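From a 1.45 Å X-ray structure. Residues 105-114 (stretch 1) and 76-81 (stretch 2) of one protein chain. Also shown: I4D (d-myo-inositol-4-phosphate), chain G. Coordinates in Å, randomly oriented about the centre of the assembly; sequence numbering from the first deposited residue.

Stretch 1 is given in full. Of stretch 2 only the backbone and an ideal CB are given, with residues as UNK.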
ATOM      1  N   SER A 105      13.791  -3.329 -16.727  1.00 18.42           N
ATOM      2  CA  SER A 105      12.975  -4.063 -15.772  1.00 17.94           C
ATOM      3  C   SER A 105      13.610  -3.977 -14.395  1.00 17.72           C
ATOM      4  O   SER A 105      12.922  -3.782 -13.389  1.00 17.20           O
ATOM      5  CB  SER A 105      12.833  -5.524 -16.187  1.00 21.34           C
ATOM      6  OG  SER A 105      12.118  -6.252 -15.206  1.00 24.77           O
ATOM      7  N   MET A 106      14.929  -4.146 -14.357  1.00 16.64           N
ATOM      8  CA  MET A 106      15.643  -4.054 -13.094  1.00 16.77           C
ATOM      9  C   MET A 106      15.391  -2.697 -12.447  1.00 14.57           C
ATOM     10  O   MET A 106      15.154  -2.609 -11.238  1.00 14.84           O
ATOM     11  CB  MET A 106      17.140  -4.301 -13.300  1.00 15.97           C
ATOM     12  CG  MET A 106      18.010  -4.070 -12.064  1.00 17.45           C
ATOM     13  SD  MET A 106      18.385  -2.336 -11.740  1.00 18.53           S
ATOM     14  CE  MET A 106      19.629  -2.069 -12.997  1.00 20.02           C
ATOM     15  N   MET A 107      15.423  -1.631 -13.243  1.00 15.08           N
ATOM     16  CA  MET A 107      15.253  -0.307 -12.669  1.00 15.20           C
ATOM     17  C   MET A 107      13.825  -0.086 -12.177  1.00 16.78           C
ATOM     18  O   MET A 107      13.610   0.617 -11.194  1.00 19.50           O
ATOM     19  CB  MET A 107      15.672   0.785 -13.650  1.00 17.10           C
ATOM     20  CG  MET A 107      17.193   0.917 -13.810  1.00 20.11           C
ATOM     21  SD  MET A 107      18.072   1.245 -12.265  1.00 24.69           S
ATOM     22  CE  MET A 107      17.474   2.882 -11.841  1.00 29.30           C
ATOM     23  N   SER A 108      12.855  -0.705 -12.835  1.00 16.54           N
ATOM     24  CA  SER A 108      11.485  -0.663 -12.322  1.00 17.19           C
ATOM     25  C   SER A 108      11.393  -1.314 -10.932  1.00 15.93           C
ATOM     26  O   SER A 108      10.796  -0.754 -10.014  1.00 16.66           O
ATOM     27  CB  SER A 108      10.512  -1.312 -13.302  1.00 17.21           C
ATOM     28  OG  SER A 108       9.195  -1.322 -12.777  1.00 22.32           O
ATOM     29  N   TRP A 109      12.003  -2.487 -10.775  1.00 14.19           N
ATOM     30  CA  TRP A 109      12.050  -3.135  -9.467  1.00 13.24           C
ATOM     31  C   TRP A 109      12.800  -2.269  -8.453  1.00 13.72           C
ATOM     32  O   TRP A 109      12.334  -2.067  -7.329  1.00 13.16           O
ATOM     33  CB  TRP A 109      12.735  -4.496  -9.573  1.00 13.09           C
ATOM     34  CG  TRP A 109      11.852  -5.579 -10.117  1.00 12.86           C
ATOM     35  CD1 TRP A 109      11.863  -6.094 -11.381  1.00 15.29           C
ATOM     36  CD2 TRP A 109      10.808  -6.263  -9.409  1.00 11.59           C
ATOM     37  NE1 TRP A 109      10.902  -7.074 -11.499  1.00 15.17           N
ATOM     38  CE2 TRP A 109      10.251  -7.207 -10.300  1.00 13.10           C
ATOM     39  CE3 TRP A 109      10.321  -6.204  -8.098  1.00 13.15           C
ATOM     40  CZ2 TRP A 109       9.203  -8.056  -9.927  1.00 14.21           C
ATOM     41  CZ3 TRP A 109       9.280  -7.050  -7.733  1.00 15.50           C
ATOM     42  CH2 TRP A 109       8.741  -7.961  -8.644  1.00 15.78           C
ATOM     43  N   PHE A 110      13.971  -1.775  -8.853  1.00 12.97           N
ATOM     44  CA  PHE A 110      14.830  -1.016  -7.961  1.00 13.46           C
ATOM     45  C   PHE A 110      14.112   0.227  -7.468  1.00 15.22           C
ATOM     46  O   PHE A 110      14.077   0.482  -6.271  1.00 15.31           O
ATOM     47  CB  PHE A 110      16.133  -0.621  -8.677  1.00 13.97           C
ATOM     48  CG  PHE A 110      17.117   0.095  -7.791  1.00 15.20           C
ATOM     49  CD1 PHE A 110      18.051  -0.618  -7.051  1.00 18.78           C
ATOM     50  CD2 PHE A 110      17.083   1.476  -7.672  1.00 14.75           C
ATOM     51  CE1 PHE A 110      18.952   0.040  -6.218  1.00 20.96           C
ATOM     52  CE2 PHE A 110      17.979   2.137  -6.846  1.00 21.08           C
ATOM     53  CZ  PHE A 110      18.912   1.414  -6.116  1.00 20.05           C
ATOM     54  N   ASP A 111      13.516   0.984  -8.381  1.00 14.71           N
ATOM     55  CA  ASP A 111      12.873   2.240  -7.973  1.00 16.50           C
ATOM     56  C   ASP A 111      11.593   2.022  -7.161  1.00 13.51           C
ATOM     57  O   ASP A 111      11.327   2.757  -6.204  1.00 17.94           O
ATOM     58  CB  ASP A 111      12.580   3.137  -9.169  1.00 17.11           C
ATOM     59  CG  ASP A 111      13.828   3.683  -9.815  1.00 24.68           C
ATOM     60  OD1 ASP A 111      14.858   3.817  -9.123  1.00 25.37           O
ATOM     61  OD2 ASP A 111      13.769   3.974 -11.026  1.00 30.49           O
ATOM     62  N   ASN A 112      10.814   0.998  -7.512  1.00 14.72           N
ATOM     63  CA  ASN A 112       9.638   0.660  -6.723  1.00 15.53           C
ATOM     64  C   ASN A 112      10.014   0.215  -5.308  1.00 13.69           C
ATOM     65  O   ASN A 112       9.354   0.580  -4.344  1.00 16.37           O
ATOM     66  CB  ASN A 112       8.779  -0.391  -7.434  1.00 17.50           C
ATOM     67  CG  ASN A 112       7.821   0.221  -8.438  1.00 27.50           C
ATOM     68  OD1 ASN A 112       6.686   0.554  -8.097  1.00 32.98           O
ATOM     69  ND2 ASN A 112       8.271   0.378  -9.678  1.00 30.62           N
ATOM     70  N   LEU A 113      11.105  -0.536  -5.174  1.00 13.29           N
ATOM     71  CA  LEU A 113      11.561  -0.947  -3.848  1.00 13.38           C
ATOM     72  C   LEU A 113      12.095   0.241  -3.066  1.00 13.40           C
ATOM     73  O   LEU A 113      11.817   0.382  -1.871  1.00 15.33           O
ATOM     74  CB  LEU A 113      12.651  -2.012  -3.964  1.00 13.20           C
ATOM     75  CG  LEU A 113      12.079  -3.400  -4.238  1.00 16.50           C
ATOM     76  CD1 LEU A 113      13.130  -4.333  -4.845  1.00 17.40           C
ATOM     77  CD2 LEU A 113      11.495  -4.021  -2.968  1.00 14.60           C
ATOM     78  N   LYS A 114      12.851   1.094  -3.751  1.00 14.17           N
ATOM     79  CA  LYS A 114      13.472   2.253  -3.129  1.00 12.91           C
ATOM     80  C   LYS A 114      12.441   3.151  -2.460  1.00 14.36           C
ATOM     81  O   LYS A 114      12.647   3.581  -1.329  1.00 16.16           O
ATOM     82  CB  LYS A 114      14.280   3.033  -4.161  1.00 15.92           C
ATOM     83  CG  LYS A 114      14.985   4.249  -3.575  1.00 17.95           C
ATOM     84  CD  LYS A 114      15.709   5.066  -4.645  1.00 24.39           C
ATOM     85  CE  LYS A 114      14.722   5.734  -5.594  1.00 28.12           C
ATOM     86  NZ  LYS A 114      15.370   6.851  -6.353  1.00 31.76           N
ATOM     87  N   UNK A  76      25.493  -9.476 -17.511  1.00 40.92           N
ATOM     88  CA  UNK A  76      24.166  -8.901 -17.320  1.00 28.69           C
ATOM     89  C   UNK A  76      24.257  -7.515 -16.691  1.00 29.55           C
ATOM     90  O   UNK A  76      25.046  -7.304 -15.771  1.00 34.46           O
ATOM     91  CB  UNK A  76      23.307  -9.820 -16.449  1.00 28.69           C
ATOM     92  N   UNK A  77      23.452  -6.576 -17.193  1.00 23.82           N
ATOM     93  CA  UNK A  77      23.341  -5.237 -16.613  1.00 24.12           C
ATOM     94  C   UNK A  77      21.969  -5.037 -15.955  1.00 24.26           C
ATOM     95  O   UNK A  77      21.416  -3.933 -15.952  1.00 22.71           O
ATOM     96  CB  UNK A  77      23.572  -4.173 -17.688  1.00 24.12           C
ATOM     97  N   UNK A  78      21.435  -6.113 -15.383  1.00 20.17           N
ATOM     98  CA  UNK A  78      20.063  -6.126 -14.900  1.00 16.60           C
ATOM     99  C   UNK A  78      19.993  -6.612 -13.464  1.00 14.89           C
ATOM    100  O   UNK A  78      18.997  -7.230 -13.051  1.00 15.14           O
ATOM    101  CB  UNK A  78      19.189  -7.005 -15.797  1.00 16.60           C
ATOM    102  N   UNK A  79      21.028  -6.297 -12.687  1.00 16.19           N
ATOM    103  CA  UNK A  79      21.120  -6.775 -11.305  1.00 15.88           C
ATOM    104  C   UNK A  79      20.949  -5.662 -10.283  1.00 13.31           C
ATOM    105  O   UNK A  79      21.267  -4.500 -10.558  1.00 13.61           O
ATOM    106  CB  UNK A  79      22.466  -7.466 -11.081  1.00 15.88           C
ATOM    107  N   UNK A  80      20.446  -6.018  -9.102  1.00 13.60           N
ATOM    108  CA  UNK A  80      20.413  -5.099  -7.973  1.00 14.26           C
ATOM    109  C   UNK A  80      20.628  -5.831  -6.659  1.00 14.59           C
ATOM    110  O   UNK A  80      20.500  -7.057  -6.590  1.00 14.66           O
ATOM    111  CB  UNK A  80      19.083  -4.343  -7.941  1.00 14.26           C
ATOM    112  N   UNK A  81      20.968  -5.071  -5.623  1.00 13.92           N
ATOM    113  CA  UNK A  81      21.244  -5.625  -4.307  1.00 16.25           C
ATOM    114  C   UNK A  81      20.203  -5.182  -3.297  1.00 15.71           C
ATOM    115  O   UNK A  81      19.881  -3.988  -3.193  1.00 15.51           O
ATOM    116  CB  UNK A  81      22.641  -5.215  -3.837  1.00 16.25           C
TER
HETATM  117  O5  I4D G1584      26.680 -13.400 -10.336  1.00 71.01           O
HETATM  118  C5  I4D G1584      26.616 -13.949 -11.767  1.00 50.47           C
HETATM  119  C6  I4D G1584      26.044 -12.874 -12.762  1.00 44.10           C
HETATM  120  O6  I4D G1584      26.530 -11.573 -12.625  1.00 61.40           O
HETATM  121  C4  I4D G1584      26.729 -15.557 -11.965  1.00 69.29           C
HETATM  122  O4  I4D G1584      27.470 -16.381 -11.053  1.00 81.76           O
HETATM  123  P4  I4D G1584      26.951 -17.277  -9.925  1.00 83.82           P
HETATM  124  O43 I4D G1584      25.540 -17.705 -10.082  1.00 64.40           O
HETATM  125  O42 I4D G1584      27.082 -16.619  -8.627  1.00 82.85           O
HETATM  126  O41 I4D G1584      27.848 -18.438  -9.869  1.00 79.49           O
HETATM  127  C3  I4D G1584      26.839 -15.892 -13.411  1.00 66.16           C
HETATM  128  O3  I4D G1584      26.455 -17.240 -13.585  1.00 69.21           O
HETATM  129  C2  I4D G1584      25.962 -14.980 -14.277  1.00 66.03           C
HETATM  130  O2  I4D G1584      24.807 -15.554 -14.840  1.00 70.41           O
HETATM  131  C1  I4D G1584      25.842 -13.407 -14.159  1.00 45.98           C
HETATM  132  O1  I4D G1584      25.080 -12.682 -15.169  1.00 46.00           O

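Stretch 1 is one run of helix. The residues that touch stretch 2 are Met-106, Trp-109, Phe-110 and Leu-113, all apolar, so it offers a greasy surface and no charge. The strand residues 79 to 81 run at 19° to the helix, close to parallel.

Position 76 lies out of reach of the helix. Nothing of stretch 1 comes within 5.5 Å of its ideal CB, so the helix sets no preference. Small or polar residues would suit it. The residue is Ser-76. Ser-76 OG accepts a hydrogen bond from the backbone N of position 78 at 3.3 Å.

Position 77 points its CA-to-CB bond sideways and has open space around the ideal CB. Phi/psi of -111/34 belongs to a turn rather than a strand. Asp, Asn or Ser would be reasonable. It is Asp-77. Its carboxylate stays clear of the helix, and OD2 is hydrogen-bonded elsewhere in the structure. The backbone makes the contact: Asp-77 O lies 3.9 Å from Met-106 CE.

Position 78 is where the backbones come close, with CA 5.2 Å from the CA of Met-106. The ideal CB is already 4.2 Å from Met-106 CB. That favours a small residue such as Ala, Ser or Gly. It is Ala-78, whose methyl packs on Met-106. Its carbonyl is also near, with Ala-78 O 3.5 Å from Met-106 CG.

Position 79 turns its CA-to-CB bond away from the helix. Extended phi/psi of -111/152 begins the strand. The inositol phosphate lies on that outer side, so a long polar or basic residue would be plausible. It is Lys-79, whose CA-to-CB bond points away from the helix, on the side where the ligand lies. NZ and O6 of the ligand are modelled too close for the contact to be interpreted.

Position 80 points toward the helix. Its ideal CB is 4.0 Å from Phe-110 CD1 and 4.3 Å from Met-106 CG. Trp-109 and Leu-113 supply more apolar surface beyond. A large apolar side chain fits best: Phe, Leu, Ile or Met. It is Phe-80, with chi1 at 70° (p). Its CB meets the edge of the Phe-110 ring, 3.9 Å from CD1. Its own ring reaches three more residues: CD1 is 3.9 Å from Met-106 CG, CE1 is 4.0 Å from Trp-109 CB, and CE2 is 3.6 Å from Leu-113 CD1.

Position 81 points away again, as strand alternation predicts. Stretch 1 does not restrict it, and beta-branched residues suit the strand. It is Val-81, which makes no contact with the helix.

Stretch 2 76-81: SDAKFV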
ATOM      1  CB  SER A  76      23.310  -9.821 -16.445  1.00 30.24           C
ATOM      2  OG  SER A  76      22.044  -9.249 -16.187  1.00 26.00           O
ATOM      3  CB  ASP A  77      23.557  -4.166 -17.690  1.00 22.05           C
ATOM      4  CG  ASP A  77      22.522  -4.241 -18.796  1.00 24.65           C
ATOM      5  OD1 ASP A  77      21.808  -5.265 -18.875  1.00 27.17           O
ATOM      6  OD2 ASP A  77      22.430  -3.275 -19.589  1.00 28.05           O
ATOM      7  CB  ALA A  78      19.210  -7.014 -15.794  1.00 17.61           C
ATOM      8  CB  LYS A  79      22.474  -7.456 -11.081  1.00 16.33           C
ATOM      9  CG  LYS A  79      22.626  -8.776 -11.811  1.00 17.64           C
ATOM     10  CD  LYS A  79      24.045  -9.312 -11.719  1.00 21.13           C
ATOM     11  CE  LYS A  79      24.830  -8.866 -12.941  1.00 32.18           C
ATOM     12  NZ  LYS A  79      26.222  -9.383 -12.975  1.00 39.54           N
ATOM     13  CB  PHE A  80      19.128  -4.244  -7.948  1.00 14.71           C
ATOM     14  CG  PHE A  80      17.869  -5.008  -7.602  1.00 13.66           C
ATOM     15  CD1 PHE A  80      17.140  -5.658  -8.585  1.00 15.81           C
ATOM     16  CD2 PHE A  80      17.404  -5.045  -6.294  1.00 15.44           C
ATOM     17  CE1 PHE A  80      15.970  -6.355  -8.265  1.00 15.47           C
ATOM     18  CE2 PHE A  80      16.242  -5.736  -5.968  1.00 16.50           C
ATOM     19  CZ  PHE A  80      15.528  -6.389  -6.960  1.00 15.49           C
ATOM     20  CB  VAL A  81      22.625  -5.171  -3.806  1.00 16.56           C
ATOM     21  CG1 VAL A  81      22.900  -5.740  -2.422  1.00 18.25           C
ATOM     22  CG2 VAL A  81      23.706  -5.564  -4.812  1.00 16.42           C
TER
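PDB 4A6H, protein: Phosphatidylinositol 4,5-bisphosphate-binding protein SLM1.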